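DUF7790 domain-containing protein (Leptospira interrogans serogroup Icterohaemorrhagiae serovar copenhageni, PDB 6ULO) is of unknown function but carries a DUF7790 domain belonging to the NADP-binding Rossmann clan and is probably membrane-anchored in its full-length form. Local coordinates at residues S239-P244 and K288-G293; C279-S284 and L300-E305. One frame throughout, in Å; residues are numbered along the deposited sequence.

Interaction 1 of 2, residues S239-P244 and K288-G293; sequences SILNLP and KWLSSG
Leu-290 presses the end of its side chain onto the branch point of Ile-240, and this is the tightest approach between the two helix ends. Leu-290 CD1 lies 3.5 Å from Ile-240 CB. Leu-290 CD1 also reaches Ile-240 CG2 at 3.6 Å and Ile-240 CG1 at 4.0 Å, so one carbon sits over three. Leu-290 has CD1 anti to CA (chi2 178°), which carries that methyl outward to the isoleucine. Ile-240 starts out toward the other helix, but its CG1 arm then turns off, and the side chain also packs on Ile-221 and Phe-223. Beside this pair, Leu-241 and Leu-290 run past one another in opposite directions, Leu-241 CD1 coming to 4.0 Å from Leu-290 CB. A looser touch of Leu-241 CD2 on Ser-291 CB, at 4.4 Å, marks the solvent-side edge. In all, 157 Å² is buried. The parallel strand order 191-195, 86-91, 66-69, 218-222 is consistent with the Rossmann-like fold of the clan; here the contact joins the C-terminal end of helix 234-241, which lies between strands 218-222 and 249-255, to that of helix 283-291, which follows strand 277-282. The apolar pairs are supplemented by a polar tie between the helices: Gln-287 NE2 donates to the carbonyl oxygen of Ile-240. Leu-290 also touches Tyr-232. Beyond Leu-290, Trp-289 O accepts both Ser-292 OG at 2.8 Å and Ser-292 N at 3.2 Å. The hydroxyl meets that carbonyl at a C=O...O angle of 142°, and the chain then leaves helical geometry at Gly-293 with a positive phi of 74°. Past the other helix, Asn-242 fixes the turn to helix 203-214, its OD1 bonded to Lys-212 NZ and its ND2 to Asn-209 OD1.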
# COMPACT_ATOMS: atom_id res chain seq x y z
N SER A 239 -16.36 6.86 4.15
CA SER A 239 -15.66 5.58 4.19
C SER A 239 -14.56 5.58 5.25
O SER A 239 -14.39 4.56 5.94
CB SER A 239 -15.14 5.16 2.81
OG SER A 239 -14.22 6.11 2.33
N ILE A 240 -13.83 6.69 5.44
CA ILE A 240 -12.81 6.70 6.48
C ILE A 240 -13.44 6.66 7.87
O ILE A 240 -12.96 5.95 8.75
CB ILE A 240 -11.83 7.87 6.30
CG1 ILE A 240 -11.17 7.80 4.91
CG2 ILE A 240 -10.80 7.88 7.44
CD1 ILE A 240 -10.32 6.61 4.69
N LEU A 241 -14.54 7.39 8.07
CA LEU A 241 -15.23 7.33 9.36
C LEU A 241 -15.74 5.93 9.66
O LEU A 241 -15.85 5.55 10.83
CB LEU A 241 -16.39 8.33 9.40
CG LEU A 241 -15.93 9.66 10.02
CD1 LEU A 241 -14.80 10.36 9.28
CD2 LEU A 241 -17.14 10.58 10.19
N ASN A 242 -16.08 5.17 8.62
CA ASN A 242 -16.62 3.83 8.79
C ASN A 242 -15.56 2.78 9.10
O ASN A 242 -15.90 1.65 9.46
CB ASN A 242 -17.40 3.43 7.53
CG ASN A 242 -18.17 2.17 7.71
OD1 ASN A 242 -19.00 2.04 8.63
ND2 ASN A 242 -17.92 1.21 6.81
N LEU A 243 -14.28 3.10 8.99
CA LEU A 243 -13.25 2.09 9.24
C LEU A 243 -13.16 1.81 10.73
O LEU A 243 -13.04 2.76 11.52
CB LEU A 243 -11.88 2.56 8.76
CG LEU A 243 -11.69 2.71 7.25
CD1 LEU A 243 -10.32 3.35 6.98
CD2 LEU A 243 -11.82 1.36 6.52
N PRO A 244 -13.17 0.54 11.14
CA PRO A 244 -12.82 0.20 12.53
C PRO A 244 -11.31 0.33 12.69
O PRO A 244 -10.56 -0.13 11.83
CB PRO A 244 -13.28 -1.25 12.65
CG PRO A 244 -13.13 -1.80 11.27
CD PRO A 244 -13.43 -0.66 10.32
N LYS A 288 -11.34 12.93 12.95
CA LYS A 288 -11.74 14.25 13.45
C LYS A 288 -11.62 15.31 12.37
O LYS A 288 -12.52 16.13 12.17
CB LYS A 288 -10.90 14.66 14.67
CG LYS A 288 -10.98 13.76 15.88
CD LYS A 288 -10.01 14.27 16.97
CE LYS A 288 -10.17 13.53 18.27
NZ LYS A 288 -11.52 13.75 18.90
N TRP A 289 -10.47 15.36 11.67
CA TRP A 289 -10.32 16.35 10.61
C TRP A 289 -11.40 16.19 9.55
O TRP A 289 -11.99 17.18 9.10
CB TRP A 289 -8.92 16.27 9.99
CG TRP A 289 -7.88 16.82 10.91
CD1 TRP A 289 -7.14 16.13 11.84
CD2 TRP A 289 -7.44 18.17 10.97
NE1 TRP A 289 -6.28 16.99 12.50
CE2 TRP A 289 -6.45 18.25 11.97
CE3 TRP A 289 -7.80 19.34 10.29
CZ2 TRP A 289 -5.82 19.44 12.31
CZ3 TRP A 289 -7.16 20.52 10.62
CH2 TRP A 289 -6.19 20.55 11.61
N LEU A 290 -11.68 14.96 9.15
CA LEU A 290 -12.66 14.72 8.09
C LEU A 290 -14.08 15.07 8.53
O LEU A 290 -14.91 15.37 7.67
CB LEU A 290 -12.58 13.26 7.65
CG LEU A 290 -11.28 12.84 6.95
CD1 LEU A 290 -11.39 11.37 6.65
CD2 LEU A 290 -11.10 13.68 5.69
N SER A 291 -14.37 15.00 9.82
CA SER A 291 -15.71 15.30 10.31
C SER A 291 -15.94 16.78 10.55
O SER A 291 -17.08 17.18 10.77
CB SER A 291 -15.97 14.55 11.63
OG SER A 291 -15.17 15.05 12.68
N SER A 292 -14.88 17.60 10.52
CA SER A 292 -14.92 18.99 10.95
C SER A 292 -15.70 19.91 10.01
O SER A 292 -16.11 20.99 10.44
CB SER A 292 -13.48 19.52 11.08
OG SER A 292 -12.84 19.71 9.81
N GLY A 293 -15.91 19.53 8.75
CA GLY A 293 -16.61 20.41 7.83
C GLY A 293 -15.82 21.60 7.34
O GLY A 293 -16.41 22.55 6.82

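Interaction 2 of 2, residues C279-S284 and L300-E305; sequences CVQKIS and LQVMVE
Gln-281 NE2 donates to Asn-285 OD1 while resting against a methyl of the facing helix, Val-302 CG1, at 3.7 Å. At the other end of the same amide, Gln-281 OE1 accepts from Arg-253 NH1 and lies 3.8 Å from that same Val-302 CG1. The methyl thus sits almost equally far from the nitrogen and the oxygen, and the glutamine chain crosses the valine at about a right angle. An extended side chain, with CG anti to the backbone N (chi1 174°), lets the amide reach this far from the strand. Two residues back, Cys-279 points the same way, as alternation along strand 277-282 requires, and meets Met-303. Cys-279 SG is 3.7 Å from Met-303 SD and also 3.7 Å from Met-303 CG. The methionine bends at its last torsion (chi3 60°), which brings Met-303 CE to 3.7 Å from Cys-279 CB. Helix 299-306 is therefore laid on one face of the sheet, with Val-318 of the adjoining strand 315-318 also touching Val-302, Cys-279 and Gln-281. Sulfur and methyl groups make an apolar contact, whereas the buried amide of Gln-281 is bonded at both ends by residues outside helix 299-306, Arg-253 on the neighbouring strand and Asn-285 on the next helix; its rotation is thereby fixed, and what segment 300-305 brings against it is the Val-302 methyl.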
# COMPACT_ATOMS: atom_id res chain seq x y z
N CYS A 279 4.40 11.78 6.03
CA CYS A 279 3.50 12.20 7.09
C CYS A 279 2.75 10.99 7.65
O CYS A 279 2.21 10.17 6.89
CB CYS A 279 2.53 13.24 6.55
SG CYS A 279 1.32 13.86 7.73
N VAL A 280 2.71 10.90 8.97
CA VAL A 280 1.84 9.93 9.65
C VAL A 280 0.84 10.69 10.52
O VAL A 280 1.06 11.84 10.92
CB VAL A 280 2.63 8.88 10.47
CG1 VAL A 280 3.52 8.12 9.55
CG2 VAL A 280 3.42 9.55 11.58
N GLN A 281 -0.27 10.02 10.83
CA GLN A 281 -1.37 10.65 11.56
C GLN A 281 -2.24 9.54 12.08
O GLN A 281 -2.62 8.65 11.31
CB GLN A 281 -2.18 11.53 10.60
CG GLN A 281 -3.44 12.13 11.18
CD GLN A 281 -4.16 13.06 10.22
OE1 GLN A 281 -3.93 13.01 8.99
NE2 GLN A 281 -5.02 13.93 10.76
N LYS A 282 -2.60 9.56 13.35
CA LYS A 282 -3.52 8.52 13.81
C LYS A 282 -4.81 8.56 13.01
O LYS A 282 -5.34 9.64 12.72
CB LYS A 282 -3.81 8.67 15.31
CG LYS A 282 -2.68 8.15 16.21
CD LYS A 282 -3.02 8.26 17.69
CE LYS A 282 -1.99 7.53 18.54
NZ LYS A 282 -2.26 7.67 19.99
N ILE A 283 -5.33 7.38 12.63
CA ILE A 283 -6.59 7.37 11.87
C ILE A 283 -7.72 8.02 12.67
O ILE A 283 -8.55 8.75 12.11
CB ILE A 283 -6.98 5.96 11.40
CG1 ILE A 283 -5.86 5.30 10.62
CG2 ILE A 283 -8.18 6.06 10.49
CD1 ILE A 283 -6.19 3.90 10.12
N SER A 284 -7.74 7.83 13.99
CA SER A 284 -8.75 8.50 14.81
C SER A 284 -8.64 10.02 14.70
O SER A 284 -9.65 10.72 14.65
CB SER A 284 -8.61 8.08 16.27
OG SER A 284 -7.35 8.48 16.76
N LEU A 300 -2.86 18.95 2.64
CA LEU A 300 -1.90 20.01 2.93
C LEU A 300 -2.38 20.85 4.11
O LEU A 300 -1.61 21.13 5.05
CB LEU A 300 -1.70 20.88 1.69
CG LEU A 300 -0.87 22.16 1.91
CD1 LEU A 300 0.58 21.85 2.36
CD2 LEU A 300 -0.90 23.01 0.63
N GLN A 301 -3.64 21.24 4.10
CA GLN A 301 -4.18 22.05 5.18
C GLN A 301 -4.19 21.28 6.50
O GLN A 301 -3.90 21.85 7.56
CB GLN A 301 -5.58 22.54 4.81
CG GLN A 301 -6.22 23.36 5.93
CD GLN A 301 -7.60 23.89 5.58
OE1 GLN A 301 -8.11 23.66 4.48
NE2 GLN A 301 -8.21 24.60 6.52
N VAL A 302 -4.53 19.99 6.47
CA VAL A 302 -4.42 19.15 7.66
C VAL A 302 -3.01 19.23 8.26
O VAL A 302 -2.83 19.35 9.48
CB VAL A 302 -4.81 17.70 7.30
CG1 VAL A 302 -4.52 16.74 8.47
CG2 VAL A 302 -6.29 17.64 6.90
N MET A 303 -2.00 19.16 7.40
CA MET A 303 -0.61 19.20 7.87
C MET A 303 -0.19 20.60 8.31
O MET A 303 0.51 20.73 9.31
CB MET A 303 0.31 18.67 6.77
CG MET A 303 0.10 17.19 6.53
SD MET A 303 1.07 16.54 5.15
CE MET A 303 2.73 16.90 5.76
N VAL A 304 -0.61 21.66 7.59
CA VAL A 304 -0.28 23.03 7.99
C VAL A 304 -0.81 23.32 9.38
O VAL A 304 -0.11 23.89 10.22
CB VAL A 304 -0.84 24.03 6.96
CG1 VAL A 304 -0.80 25.47 7.53
CG2 VAL A 304 -0.04 23.96 5.66
N GLU A 305 -2.06 22.93 9.64
CA GLU A 305 -2.74 23.26 10.88
C GLU A 305 -2.50 22.25 11.98
O GLU A 305 -2.61 22.59 13.17
CB GLU A 305 -4.25 23.35 10.64
CG GLU A 305 -4.64 24.48 9.71
CD GLU A 305 -6.14 24.67 9.60
OE1 GLU A 305 -6.90 24.02 10.35
OE2 GLU A 305 -6.54 25.48 8.75

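In the fold
Interactions 1 and 2 lie with their centres about 13 Å apart, on the same side of the chain's centre, and both use helix 283-291. Along the chain their segments alternate: 239-244, 279-284, 288-293, 300-305. Trp-289 joins them directly. Trp-289 CD1 packs 3.2 Å from Gln-281 NE2, and Trp-289 CE3 lies 4.1 Å from Val-302 CG2, while NE1 bonds to Lys-320 O. Interaction 1 pairs helix ends beside the sheet, and interaction 2 lays helix 299-306 on strand 277-282, which runs antiparallel to 249-255. Interaction 1 ties helix 234-241, from the parallel part of the sheet, to the C-terminal extension. Interaction 2 packs within that extension, whose strands run in mixed directions.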